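Local structure of alpha-glucosidase (Bacteroides thetaiotaomicron, 5XFM) at residues E98-L103 and G112-V117; Q151-L156 and L198-N203; P284-K289 and Y445-G450; M598-T603 and V622-K627. The protein hydrolyses beta-L-arabinopyranosides and alpha-galactosides as a bifunctional, calcium-containing glycoside hydrolase of family 97. The protein carries 1 engineered substitution. All coordinates share one frame; numbering follows the deposited sequence.

In the fold
Contacts 1 and 2 are both buried and belong to the same nine-stranded antiparallel sheet, their centres about 27 Å apart. Each pairs strands through backbone hydrogen bonds. Contact 1 separates a charged and polar face from a largely apolar one; contact 2 mixes apolar side chains with an arginine on one face and packs the Phe-199 ring with threonines on the other. Contact 3, only partly buried, clasps the loop 284-289 against the entry to strand 448-451 at one margin of the parallel sheet, using an aromatic ring over a proline and one short hydroxyl-to-amide bond. Contact 4, its centre about 33 Å from that of the chain, joins two surface loops mainly through main-chain atoms and a valine.

Contact 1: residues E98-L103 and G112-V117; sequences ELTCHL and GVIFRV
Both flat groups of this strand pair, the Arg-116 guanidinium and the Phe-115 ring, are approached at their edges. Glu-98 OE1 lies in the guanidinium plane and takes a nearly straight bond from Arg-116 NE (3.0 Å, 160°) on its anti lone pair, with a weak second bond from NH2. Both side chains leave the same face of the sheet at paired positions and run side by side, carboxylate and guanidinium planes 23° apart. A water, also at the guanidinium edge, donates to Glu-98 OE1 at 2.6 Å. An alanine in place of Arg-116 would probably leave the Glu-98 carboxylate without its charged mate, held on this side mainly by the water, and freer to turn. With Glu-98 CG anti to the backbone N (chi1 -175°), that carbon lies 3.8 Å from Ile-114 CG2. On the other face, Cys-101 SG sits at the edge of the Phe-115 ring, 4.1 Å from CE1, while Leu-103 CD1 meets Val-113 CG2 at 3.6 Å. Paired bonds at Leu-99/Phe-115 and Cys-101/Val-113 hold the hairpin antiparallel. Strands 69-83 and 121-128 flank it in the sheet, and strands 17-20 and 26-31 cover the face bearing Leu-99 and Phe-115, as in a beta-sandwich.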
loop_
_atom_site.group_PDB
_atom_site.type_symbol
_atom_site.label_atom_id
_atom_site.label_comp_id
_atom_site.label_asym_id
_atom_site.label_seq_id
_atom_site.Cartn_x
_atom_site.Cartn_y
_atom_site.Cartn_z
ATOM N N GLU A 98 25.264 3.670 5.840
ATOM C CA GLU A 98 25.343 3.114 4.498
ATOM C C GLU A 98 26.626 2.329 4.258
ATOM O O GLU A 98 27.733 2.847 4.427
ATOM C CB GLU A 98 25.231 4.225 3.459
ATOM C CG GLU A 98 25.173 3.719 2.035
ATOM C CD GLU A 98 25.263 4.844 1.021
ATOM O OE1 GLU A 98 24.234 5.151 0.386
ATOM O OE2 GLU A 98 26.359 5.429 0.874
ATOM N N LEU A 99 26.463 1.069 3.876
ATOM C CA LEU A 99 27.576 0.209 3.507
ATOM C C LEU A 99 27.588 -0.029 2.004
ATOM O O LEU A 99 26.627 -0.544 1.454
ATOM C CB LEU A 99 27.488 -1.130 4.239
ATOM C CG LEU A 99 28.506 -2.178 3.789
ATOM C CD1 LEU A 99 29.927 -1.699 4.077
ATOM C CD2 LEU A 99 28.233 -3.520 4.447
ATOM N N THR A 100 28.672 0.346 1.338
ATOM C CA THR A 100 28.819 0.061 -0.081
ATOM C C THR A 100 29.833 -1.050 -0.282
ATOM O O THR A 100 30.987 -0.930 0.114
ATOM C CB THR A 100 29.252 1.303 -0.891
ATOM O OG1 THR A 100 28.310 2.368 -0.693
ATOM C CG2 THR A 100 29.312 0.964 -2.378
ATOM N N CYS A 101 29.379 -2.146 -0.869
ATOM C CA CYS A 101 30.224 -3.297 -1.148
ATOM C C CYS A 101 30.546 -3.407 -2.636
ATOM O O CYS A 101 29.653 -3.338 -3.487
ATOM C CB CYS A 101 29.547 -4.578 -0.657
ATOM S SG CYS A 101 29.303 -4.615 1.136
ATOM N N HIS A 102 31.828 -3.577 -2.939
ATOM C CA HIS A 102 32.272 -3.747 -4.313
ATOM C C HIS A 102 32.622 -5.197 -4.588
ATOM O O HIS A 102 33.582 -5.732 -4.032
ATOM C CB HIS A 102 33.464 -2.834 -4.617
ATOM C CG HIS A 102 33.143 -1.374 -4.526
ATOM N ND1 HIS A 102 33.217 -0.665 -3.347
ATOM C CD2 HIS A 102 32.753 -0.489 -5.473
ATOM C CE1 HIS A 102 32.878 0.594 -3.569
ATOM N NE2 HIS A 102 32.595 0.727 -4.853
ATOM N N LEU A 103 31.825 -5.826 -5.446
ATOM C CA LEU A 103 31.961 -7.244 -5.746
ATOM C C LEU A 103 32.504 -7.476 -7.146
ATOM O O LEU A 103 32.317 -6.657 -8.045
ATOM C CB LEU A 103 30.616 -7.965 -5.612
ATOM C CG LEU A 103 29.832 -7.805 -4.315
ATOM C CD1 LEU A 103 28.511 -8.557 -4.420
ATOM C CD2 LEU A 103 30.645 -8.317 -3.152
ATOM N N GLY A 112 28.042 -3.647 -7.682
ATOM C CA GLY A 112 27.956 -3.041 -6.362
ATOM C C GLY A 112 26.726 -3.489 -5.575
ATOM O O GLY A 112 25.695 -3.818 -6.163
ATOM N N VAL A 113 26.838 -3.531 -4.247
ATOM C CA VAL A 113 25.674 -3.730 -3.376
ATOM C C VAL A 113 25.670 -2.676 -2.275
ATOM O O VAL A 113 26.655 -2.511 -1.568
ATOM C CB VAL A 113 25.648 -5.141 -2.728
ATOM C CG1 VAL A 113 24.321 -5.386 -2.013
ATOM C CG2 VAL A 113 25.890 -6.216 -3.761
ATOM N N ILE A 114 24.562 -1.959 -2.135
ATOM C CA ILE A 114 24.459 -0.874 -1.163
ATOM C C ILE A 114 23.399 -1.164 -0.118
ATOM O O ILE A 114 22.243 -1.422 -0.462
ATOM C CB ILE A 114 24.116 0.476 -1.834
ATOM C CG1 ILE A 114 25.229 0.907 -2.784
ATOM C CG2 ILE A 114 23.905 1.555 -0.779
ATOM C CD1 ILE A 114 25.112 0.341 -4.161
ATOM N N PHE A 115 23.803 -1.084 1.147
ATOM C CA PHE A 115 22.911 -1.250 2.293
ATOM C C PHE A 115 22.712 0.066 3.035
ATOM O O PHE A 115 23.676 0.730 3.387
ATOM C CB PHE A 115 23.469 -2.287 3.276
ATOM C CG PHE A 115 23.741 -3.635 2.665
ATOM C CD1 PHE A 115 24.948 -3.901 2.039
ATOM C CD2 PHE A 115 22.788 -4.644 2.734
ATOM C CE1 PHE A 115 25.203 -5.146 1.490
ATOM C CE2 PHE A 115 23.034 -5.895 2.182
ATOM C CZ PHE A 115 24.242 -6.147 1.561
ATOM N N ARG A 116 21.463 0.461 3.241
ATOM C CA ARG A 116 21.151 1.592 4.107
ATOM C C ARG A 116 20.366 1.098 5.306
ATOM O O ARG A 116 19.250 0.599 5.171
ATOM C CB ARG A 116 20.372 2.663 3.347
ATOM C CG ARG A 116 21.201 3.359 2.288
ATOM C CD ARG A 116 20.370 4.294 1.429
ATOM N NE ARG A 116 21.202 4.930 0.413
ATOM C CZ ARG A 116 20.734 5.697 -0.566
ATOM N NH1 ARG A 116 19.429 5.913 -0.679
ATOM N NH2 ARG A 116 21.572 6.231 -1.445
ATOM N N VAL A 117 20.963 1.218 6.482
ATOM C CA VAL A 117 20.350 0.690 7.685
ATOM C C VAL A 117 19.986 1.802 8.656
ATOM O O VAL A 117 20.865 2.441 9.234
ATOM C CB VAL A 117 21.273 -0.323 8.386
ATOM C CG1 VAL A 117 20.529 -1.026 9.509
ATOM C CG2 VAL A 117 21.791 -1.341 7.383
HETATM O O HOH W 1 24.900 5.701 -2.056
#

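Contact 2: residues Q151-L156 and L198-N203; sequences QTTTFL and LFRIGN
Phe-199 lays its ring alongside Thr-154, with CE2 3.7 Å from Thr-154 CG2, and Thr-152 CG2 reaches the ring edge. Leu-156 CD2 touches the same ring at CZ, 4.2 Å away. Outside the pair, Phe-148 stacks on Phe-199 and Tyr-232 meets it edge-to-face. The opposite face of the sheet carries Thr-153, Phe-155, Leu-198 and Arg-200; there Phe-155 CE1 stands 4.1 Å from Arg-200 CB, the ring and guanidinium planes 74° apart. Strands 153-156 and 197-200 are antiparallel neighbours in the nine-stranded sheet of the N-terminal region, which belongs to a galactose-mutarotase-like clan. Thr-153 and Arg-200 exchange backbone bonds, and Phe-155 N donates to Leu-198 O at 2.9 Å. A water lies over the centre of one guanidinium face, 3.2 Å above its plane, within bonding distance of Gln-151 O, Thr-153 OG1 and, at longer range, Arg-200 O, among which its two hydrogens can be shared. The arginine chain bends at chi3 (73°), which sets NE; NH1 donates to Gly-202 O (2.9 Å) from above the carbonyl plane, while NE forms a salt bridge with Asp-180, which also bonds Thr-153 OG1. An alanine at Arg-200 would probably leave Asp-180 without this positive partner and uncover the water. Beyond the inverse gamma turn centred on Ile-201, Gly-202 CA packs 3.7 Å from Gln-151 CG, where a CB would clash.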
loop_
_atom_site.group_PDB
_atom_site.type_symbol
_atom_site.label_atom_id
_atom_site.label_comp_id
_atom_site.label_asym_id
_atom_site.label_seq_id
_atom_site.Cartn_x
_atom_site.Cartn_y
_atom_site.Cartn_z
ATOM N N GLN A 151 11.528 -21.337 13.386
ATOM C CA GLN A 151 10.255 -21.210 14.090
ATOM C C GLN A 151 9.381 -20.094 13.511
ATOM O O GLN A 151 8.347 -19.747 14.080
ATOM C CB GLN A 151 10.489 -20.950 15.581
ATOM C CG GLN A 151 11.017 -19.561 15.915
ATOM C CD GLN A 151 12.514 -19.395 15.686
ATOM O OE1 GLN A 151 13.147 -20.182 14.980
ATOM N NE2 GLN A 151 13.084 -18.351 16.280
ATOM N N THR A 152 9.804 -19.527 12.385
ATOM C CA THR A 152 9.129 -18.363 11.812
ATOM C C THR A 152 7.764 -18.702 11.219
ATOM O O THR A 152 7.643 -19.660 10.455
ATOM C CB THR A 152 9.977 -17.714 10.702
ATOM O OG1 THR A 152 11.237 -17.289 11.239
ATOM C CG2 THR A 152 9.240 -16.531 10.094
ATOM N N THR A 153 6.740 -17.921 11.565
ATOM C CA THR A 153 5.446 -18.053 10.885
ATOM C C THR A 153 5.167 -16.855 9.963
ATOM O O THR A 153 5.857 -15.838 10.014
ATOM C CB THR A 153 4.283 -18.228 11.881
ATOM O OG1 THR A 153 4.321 -17.188 12.861
ATOM C CG2 THR A 153 4.383 -19.579 12.573
ATOM N N THR A 154 4.160 -16.991 9.105
ATOM C CA THR A 154 3.967 -16.040 8.014
ATOM C C THR A 154 2.549 -15.472 7.913
ATOM O O THR A 154 1.575 -16.125 8.280
ATOM C CB THR A 154 4.315 -16.698 6.657
ATOM O OG1 THR A 154 3.231 -17.539 6.249
ATOM C CG2 THR A 154 5.579 -17.550 6.767
ATOM N N PHE A 155 2.455 -14.248 7.395
ATOM C CA PHE A 155 1.185 -13.582 7.114
ATOM C C PHE A 155 1.226 -13.109 5.664
ATOM O O PHE A 155 1.568 -11.955 5.386
ATOM C CB PHE A 155 0.949 -12.398 8.061
ATOM C CG PHE A 155 0.895 -12.772 9.525
ATOM C CD1 PHE A 155 2.040 -13.162 10.206
ATOM C CD2 PHE A 155 -0.293 -12.686 10.231
ATOM C CE1 PHE A 155 1.994 -13.496 11.551
ATOM C CE2 PHE A 155 -0.346 -13.012 11.579
ATOM C CZ PHE A 155 0.800 -13.416 12.239
ATOM N N LEU A 156 0.876 -14.006 4.748
ATOM C CA LEU A 156 1.051 -13.778 3.317
ATOM C C LEU A 156 -0.231 -13.924 2.499
ATOM O O LEU A 156 -1.114 -14.715 2.837
ATOM C CB LEU A 156 2.090 -14.761 2.764
ATOM C CG LEU A 156 3.374 -14.944 3.574
ATOM C CD1 LEU A 156 4.222 -16.099 3.047
ATOM C CD2 LEU A 156 4.166 -13.653 3.536
ATOM N N LEU A 198 4.740 -10.275 5.711
ATOM C CA LEU A 198 4.987 -10.185 7.146
ATOM C C LEU A 198 5.375 -11.535 7.746
ATOM O O LEU A 198 4.753 -12.557 7.479
ATOM C CB LEU A 198 3.755 -9.624 7.871
ATOM C CG LEU A 198 3.918 -9.412 9.382
ATOM C CD1 LEU A 198 5.057 -8.425 9.692
ATOM C CD2 LEU A 198 2.630 -8.942 10.019
ATOM N N PHE A 199 6.411 -11.520 8.571
ATOM C CA PHE A 199 6.911 -12.717 9.222
ATOM C C PHE A 199 7.036 -12.491 10.717
ATOM O O PHE A 199 7.510 -11.447 11.160
ATOM C CB PHE A 199 8.261 -13.129 8.649
ATOM C CG PHE A 199 8.228 -13.489 7.191
ATOM C CD1 PHE A 199 8.322 -12.508 6.218
ATOM C CD2 PHE A 199 8.146 -14.812 6.795
ATOM C CE1 PHE A 199 8.310 -12.840 4.874
ATOM C CE2 PHE A 199 8.137 -15.150 5.455
ATOM C CZ PHE A 199 8.218 -14.161 4.493
ATOM N N ARG A 200 6.565 -13.463 11.490
ATOM C CA ARG A 200 6.763 -13.458 12.927
ATOM C C ARG A 200 7.897 -14.409 13.285
ATOM O O ARG A 200 7.840 -15.607 12.982
ATOM C CB ARG A 200 5.479 -13.843 13.660
ATOM C CG ARG A 200 5.645 -13.935 15.173
ATOM C CD ARG A 200 4.302 -14.036 15.883
ATOM N NE ARG A 200 3.665 -15.336 15.721
ATOM C CZ ARG A 200 3.959 -16.405 16.453
ATOM N NH1 ARG A 200 4.901 -16.326 17.389
ATOM N NH2 ARG A 200 3.318 -17.553 16.242
ATOM N N ILE A 201 8.937 -13.853 13.902
ATOM C CA ILE A 201 10.145 -14.602 14.226
ATOM C C ILE A 201 10.026 -15.239 15.615
ATOM O O ILE A 201 10.780 -14.909 16.533
ATOM C CB ILE A 201 11.389 -13.694 14.162
ATOM C CG1 ILE A 201 11.309 -12.771 12.936
ATOM C CG2 ILE A 201 12.665 -14.526 14.115
ATOM C CD1 ILE A 201 11.309 -13.509 11.604
ATOM N N GLY A 202 9.068 -16.148 15.761
ATOM C CA GLY A 202 8.816 -16.787 17.036
ATOM C C GLY A 202 8.454 -15.753 18.079
ATOM O O GLY A 202 7.443 -15.061 17.963
ATOM N N ASN A 203 9.299 -15.639 19.097
ATOM C CA ASN A 203 9.102 -14.643 20.141
ATOM C C ASN A 203 10.098 -13.490 20.027
ATOM O O ASN A 203 10.117 -12.596 20.869
ATOM C CB ASN A 203 9.186 -15.297 21.519
ATOM C CG ASN A 203 8.164 -16.410 21.690
ATOM O OD1 ASN A 203 8.520 -17.559 21.952
ATOM N ND2 ASN A 203 6.889 -16.080 21.498
HETATM O O HOH W 2 6.348 -17.922 14.741
#

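Contact 3: residues P284-K289 and Y445-G450; sequences PLYETK and YPNYVG
Tyr-286 is the tightly packed part of this contact, its ring wedged among Tyr-445, Pro-446 and Asn-447. Pro-446 CD lies over one ring face in a CH-pi contact, 3.5 Å above the plane and offset toward the rim at CE2. The Tyr-286 hydroxyl donates to Asn-447 OD1 at 2.6 Å, in the plane of the amide carbonyl and on a lone pair, although ring and amide planes are 60° apart. Asn-447 is itself held by bonds from ND2 to Leu-420 O and Leu-428 O, which fix the rotation of the amide and so present OD1 to the tyrosine. Tyr-286 crosses Tyr-445 at about a right angle, and its CE1 comes to the edge of the Tyr-445 ring, 3.7 Å from CD1. These partners sit on a type I turn from Tyr-445 to Tyr-448, closed by Tyr-448 N to Tyr-445 O. The turn leads from helix 441-444 into strand 448-451, an outermost strand of the parallel sheet in the TIM-barrel domain. Glu-452, directly after this strand, is a ligand of the calcium ion, whereas the loop 284-289 precedes strand 295-299 of the same sheet. The outer flanks are looser. Leu-285, exposed, brings CD1 only to within 4.0 Å of Tyr-445 OH, a hydroxyl that is bonded to Glu-417. At the other end Thr-288 CG2 slides past Pro-446 CB at 3.8 Å, while its OG1 bonds to Asp-424, at the end of helix 410-425.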
loop_
_atom_site.group_PDB
_atom_site.type_symbol
_atom_site.label_atom_id
_atom_site.label_comp_id
_atom_site.label_asym_id
_atom_site.label_seq_id
_atom_site.Cartn_x
_atom_site.Cartn_y
_atom_site.Cartn_z
ATOM N N PRO A 284 11.472 12.290 -5.660
ATOM C CA PRO A 284 10.551 12.677 -6.738
ATOM C C PRO A 284 11.208 12.625 -8.112
ATOM O O PRO A 284 12.358 13.038 -8.260
ATOM C CB PRO A 284 10.165 14.111 -6.368
ATOM C CG PRO A 284 10.252 14.138 -4.884
ATOM C CD PRO A 284 11.412 13.234 -4.529
ATOM N N LEU A 285 10.479 12.121 -9.101
ATOM C CA LEU A 285 11.001 11.996 -10.459
ATOM C C LEU A 285 10.615 13.197 -11.320
ATOM O O LEU A 285 11.122 13.361 -12.431
ATOM C CB LEU A 285 10.513 10.698 -11.096
ATOM C CG LEU A 285 11.174 9.455 -10.485
ATOM C CD1 LEU A 285 10.431 8.184 -10.867
ATOM C CD2 LEU A 285 12.651 9.368 -10.868
ATOM N N TYR A 286 9.723 14.035 -10.798
ATOM C CA TYR A 286 9.446 15.330 -11.410
ATOM C C TYR A 286 8.867 16.303 -10.390
ATOM O O TYR A 286 8.463 15.920 -9.292
ATOM C CB TYR A 286 8.522 15.211 -12.637
ATOM C CG TYR A 286 7.245 14.413 -12.471
ATOM C CD1 TYR A 286 7.214 13.057 -12.769
ATOM C CD2 TYR A 286 6.061 15.021 -12.061
ATOM C CE1 TYR A 286 6.054 12.321 -12.643
ATOM C CE2 TYR A 286 4.885 14.287 -11.933
ATOM C CZ TYR A 286 4.894 12.937 -12.224
ATOM O OH TYR A 286 3.749 12.189 -12.099
ATOM N N GLU A 287 8.915 17.580 -10.752
ATOM C CA GLU A 287 8.383 18.650 -9.932
ATOM C C GLU A 287 7.008 18.991 -10.496
ATOM O O GLU A 287 6.789 18.879 -11.707
ATOM C CB GLU A 287 9.307 19.872 -9.982
ATOM C CG GLU A 287 10.682 19.696 -9.304
ATOM C CD GLU A 287 10.644 19.671 -7.783
ATOM O OE1 GLU A 287 11.290 20.544 -7.161
ATOM O OE2 GLU A 287 10.000 18.770 -7.206
ATOM N N THR A 288 6.064 19.361 -9.639
ATOM C CA THR A 288 4.759 19.754 -10.145
ATOM C C THR A 288 4.500 21.248 -9.960
ATOM O O THR A 288 4.971 21.856 -9.002
ATOM C CB THR A 288 3.625 18.951 -9.486
ATOM O OG1 THR A 288 2.386 19.239 -10.153
ATOM C CG2 THR A 288 3.510 19.282 -8.011
ATOM N N LYS A 289 3.753 21.826 -10.894
ATOM C CA LYS A 289 3.324 23.216 -10.806
ATOM C C LYS A 289 1.964 23.314 -10.123
ATOM O O LYS A 289 1.478 24.407 -9.832
ATOM C CB LYS A 289 3.229 23.844 -12.201
ATOM C CG LYS A 289 4.530 23.863 -12.991
ATOM C CD LYS A 289 4.308 24.405 -14.403
ATOM C CE LYS A 289 5.576 24.329 -15.247
ATOM N NZ LYS A 289 6.792 24.586 -14.420
ATOM N N TYR A 445 6.026 10.254 -7.307
ATOM C CA TYR A 445 5.068 10.963 -8.175
ATOM C C TYR A 445 4.152 11.935 -7.417
ATOM O O TYR A 445 3.238 11.507 -6.712
ATOM C CB TYR A 445 4.202 9.955 -8.931
ATOM C CG TYR A 445 4.990 8.884 -9.650
ATOM C CD1 TYR A 445 5.570 9.133 -10.888
ATOM C CD2 TYR A 445 5.168 7.627 -9.079
ATOM C CE1 TYR A 445 6.293 8.154 -11.545
ATOM C CE2 TYR A 445 5.885 6.652 -9.722
ATOM C CZ TYR A 445 6.446 6.914 -10.952
ATOM O OH TYR A 445 7.166 5.930 -11.592
ATOM N N PRO A 446 4.364 13.248 -7.609
ATOM C CA PRO A 446 3.642 14.322 -6.904
ATOM C C PRO A 446 2.121 14.248 -7.031
ATOM O O PRO A 446 1.424 14.712 -6.128
ATOM C CB PRO A 446 4.160 15.598 -7.581
ATOM C CG PRO A 446 5.490 15.223 -8.143
ATOM C CD PRO A 446 5.384 13.775 -8.532
ATOM N N ASN A 447 1.615 13.685 -8.125
ATOM C CA ASN A 447 0.167 13.641 -8.354
ATOM C C ASN A 447 -0.453 12.265 -8.099
ATOM O O ASN A 447 -1.632 12.046 -8.358
ATOM C CB ASN A 447 -0.160 14.107 -9.778
ATOM C CG ASN A 447 0.588 13.321 -10.844
ATOM O OD1 ASN A 447 1.767 12.989 -10.686
ATOM N ND2 ASN A 447 -0.090 13.040 -11.943
ATOM N N TYR A 448 0.342 11.349 -7.562
ATOM C CA TYR A 448 -0.167 10.040 -7.188
ATOM C C TYR A 448 -1.002 10.140 -5.915
ATOM O O TYR A 448 -0.541 10.657 -4.909
ATOM C CB TYR A 448 0.984 9.048 -7.001
ATOM C CG TYR A 448 0.547 7.765 -6.344
ATOM C CD1 TYR A 448 -0.193 6.819 -7.045
ATOM C CD2 TYR A 448 0.859 7.507 -5.017
ATOM C CE1 TYR A 448 -0.609 5.647 -6.445
ATOM C CE2 TYR A 448 0.449 6.339 -4.409
ATOM C CZ TYR A 448 -0.281 5.413 -5.125
ATOM O OH TYR A 448 -0.687 4.254 -4.509
ATOM N N VAL A 449 -2.249 9.674 -5.963
ATOM C CA VAL A 449 -3.105 9.775 -4.782
ATOM C C VAL A 449 -3.752 8.448 -4.355
ATOM O O VAL A 449 -4.863 8.435 -3.822
ATOM C CB VAL A 449 -4.205 10.834 -4.980
ATOM C CG1 VAL A 449 -3.575 12.225 -5.111
ATOM C CG2 VAL A 449 -5.074 10.503 -6.188
ATOM N N GLY A 450 -3.055 7.335 -4.577
ATOM C CA GLY A 450 -3.493 6.071 -4.021
ATOM C C GLY A 450 -3.702 4.932 -4.996
ATOM O O GLY A 450 -3.838 5.141 -6.202
#

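Contact 4: residues M598-T603 and V622-K627; sequences MFAGKT and VKENGK
Val-622 N donates to Lys-602 O in an almost linear backbone bond (2.8 Å, 174°), with the donor nearly along the C=O axis, and Gly-601 CA makes a CA-H...O contact to Val-622 O at 3.1 Å. Among the side chains, Val-622 belongs to the residue that buries the most surface against the other loop. Its CG2, anti to the carbonyl carbon while CG1 is anti to the backbone N (chi1 177°), turns to Phe-599 CB at 4.1 Å. The Phe-599 ring itself leads away from the contact and packs on Trp-578 and Leu-580 of strand 577-584. On the exposed side Glu-624 bends at chi2, and its OE2 comes 3.5 Å from Gly-601 CA without a hydrogen bond to the glycine N. A CB on Gly-601 would collide with OE2 in this conformer of Glu-624. Past Val-622 the chain makes a type I turn from Lys-623 to Gly-626, closed by Gly-626 N to Lys-623 O. Asn-625 OD1 then accepts from Lys-627 N at 2.9 Å in an Asx turn, the donor lying above the amide carbonyl plane. The contact lies at one end of the C-terminal antiparallel sheet: the loop 598-603 enters strand 603-609, while the loop 622-627 leaves the neighbouring strand 615-621 and leads into strand 627-632, and Gly-626 is tied by the backbone to Leu-596, just after strand 590-595.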
loop_
_atom_site.group_PDB
_atom_site.type_symbol
_atom_site.label_atom_id
_atom_site.label_comp_id
_atom_site.label_asym_id
_atom_site.label_seq_id
_atom_site.Cartn_x
_atom_site.Cartn_y
_atom_site.Cartn_z
ATOM N N MET A 598 -0.816 11.177 24.319
ATOM C CA MET A 598 -1.679 12.025 23.496
ATOM C C MET A 598 -2.697 12.833 24.290
ATOM O O MET A 598 -2.820 14.046 24.127
ATOM C CB MET A 598 -2.471 11.168 22.499
ATOM C CG MET A 598 -1.822 9.867 22.062
ATOM S SD MET A 598 -0.463 10.132 20.918
ATOM C CE MET A 598 -0.160 8.452 20.389
ATOM N N PHE A 599 -3.445 12.133 25.131
ATOM C CA PHE A 599 -4.609 12.709 25.780
ATOM C C PHE A 599 -4.342 13.199 27.199
ATOM O O PHE A 599 -5.273 13.600 27.895
ATOM C CB PHE A 599 -5.730 11.679 25.765
ATOM C CG PHE A 599 -6.124 11.263 24.381
ATOM C CD1 PHE A 599 -6.177 12.195 23.359
ATOM C CD2 PHE A 599 -6.408 9.942 24.090
ATOM C CE1 PHE A 599 -6.530 11.823 22.078
ATOM C CE2 PHE A 599 -6.763 9.563 22.806
ATOM C CZ PHE A 599 -6.822 10.507 21.800
ATOM N N ALA A 600 -3.071 13.155 27.604
ATOM C CA ALA A 600 -2.555 13.839 28.797
ATOM C C ALA A 600 -3.540 13.876 29.964
ATOM O O ALA A 600 -3.916 12.839 30.497
ATOM C CB ALA A 600 -2.128 15.261 28.433
ATOM N N GLY A 601 -3.962 15.079 30.339
ATOM C CA GLY A 601 -4.969 15.273 31.368
ATOM C C GLY A 601 -6.138 16.003 30.742
ATOM O O GLY A 601 -6.501 17.101 31.165
ATOM N N LYS A 602 -6.743 15.375 29.739
ATOM C CA LYS A 602 -7.717 16.050 28.891
ATOM C C LYS A 602 -9.079 15.359 28.838
ATOM O O LYS A 602 -9.241 14.216 29.274
ATOM C CB LYS A 602 -7.141 16.159 27.477
ATOM C CG LYS A 602 -5.849 16.960 27.401
ATOM C CD LYS A 602 -5.342 17.054 25.972
ATOM C CE LYS A 602 -3.924 17.608 25.926
ATOM N NZ LYS A 602 -3.444 17.781 24.530
ATOM N N THR A 603 -10.055 16.075 28.293
ATOM C CA THR A 603 -11.369 15.507 28.046
ATOM C C THR A 603 -11.504 15.184 26.574
ATOM O O THR A 603 -11.508 16.085 25.737
ATOM C CB THR A 603 -12.505 16.473 28.452
ATOM O OG1 THR A 603 -12.386 16.821 29.838
ATOM C CG2 THR A 603 -13.866 15.838 28.195
ATOM N N VAL A 622 -9.322 11.771 30.730
ATOM C CA VAL A 622 -8.106 10.985 30.846
ATOM C C VAL A 622 -7.183 11.708 31.823
ATOM O O VAL A 622 -6.831 12.866 31.617
ATOM C CB VAL A 622 -7.428 10.799 29.478
ATOM C CG1 VAL A 622 -6.110 10.046 29.625
ATOM C CG2 VAL A 622 -8.367 10.072 28.524
ATOM N N LYS A 623 -6.815 11.013 32.894
ATOM C CA LYS A 623 -6.020 11.592 33.977
ATOM C C LYS A 623 -4.547 11.768 33.561
ATOM O O LYS A 623 -4.105 11.149 32.600
ATOM C CB LYS A 623 -6.198 10.732 35.239
ATOM C CG LYS A 623 -5.293 11.032 36.426
ATOM C CD LYS A 623 -5.541 12.473 36.869
ATOM C CE LYS A 623 -5.561 12.640 38.361
ATOM N NZ LYS A 623 -6.984 12.685 38.811
ATOM N N GLU A 624 -3.797 12.578 34.312
ATOM C CA GLU A 624 -2.406 12.939 34.021
ATOM C C GLU A 624 -1.462 11.769 33.787
ATOM O O GLU A 624 -0.417 11.920 33.154
ATOM C CB GLU A 624 -1.866 13.787 35.180
ATOM C CG GLU A 624 -1.898 15.276 34.940
ATOM C CD GLU A 624 -1.212 15.649 33.643
ATOM O OE1 GLU A 624 -0.014 15.327 33.494
ATOM O OE2 GLU A 624 -1.869 16.246 32.765
ATOM N N ASN A 625 -1.838 10.603 34.291
ATOM C CA ASN A 625 -1.074 9.396 34.050
ATOM C C ASN A 625 -1.230 8.855 32.625
ATOM O O ASN A 625 -0.374 8.118 32.145
ATOM C CB ASN A 625 -1.468 8.340 35.082
ATOM C CG ASN A 625 -2.969 8.107 35.130
ATOM O OD1 ASN A 625 -3.700 8.495 34.218
ATOM N ND2 ASN A 625 -3.435 7.472 36.199
ATOM N N GLY A 626 -2.309 9.232 31.943
ATOM C CA GLY A 626 -2.515 8.764 30.584
ATOM C C GLY A 626 -3.208 7.413 30.591
ATOM O O GLY A 626 -3.307 6.741 29.564
ATOM N N LYS A 627 -3.670 7.014 31.772
ATOM C CA LYS A 627 -4.296 5.716 31.982
ATOM C C LYS A 627 -5.704 5.619 31.418
ATOM O O LYS A 627 -6.650 6.104 32.038
ATOM C CB LYS A 627 -4.381 5.415 33.481
ATOM C CG LYS A 627 -3.129 4.816 34.095
ATOM C CD LYS A 627 -2.168 4.293 33.049
ATOM C CE LYS A 627 -0.833 3.942 33.681
ATOM N NZ LYS A 627 0.212 3.739 32.643
#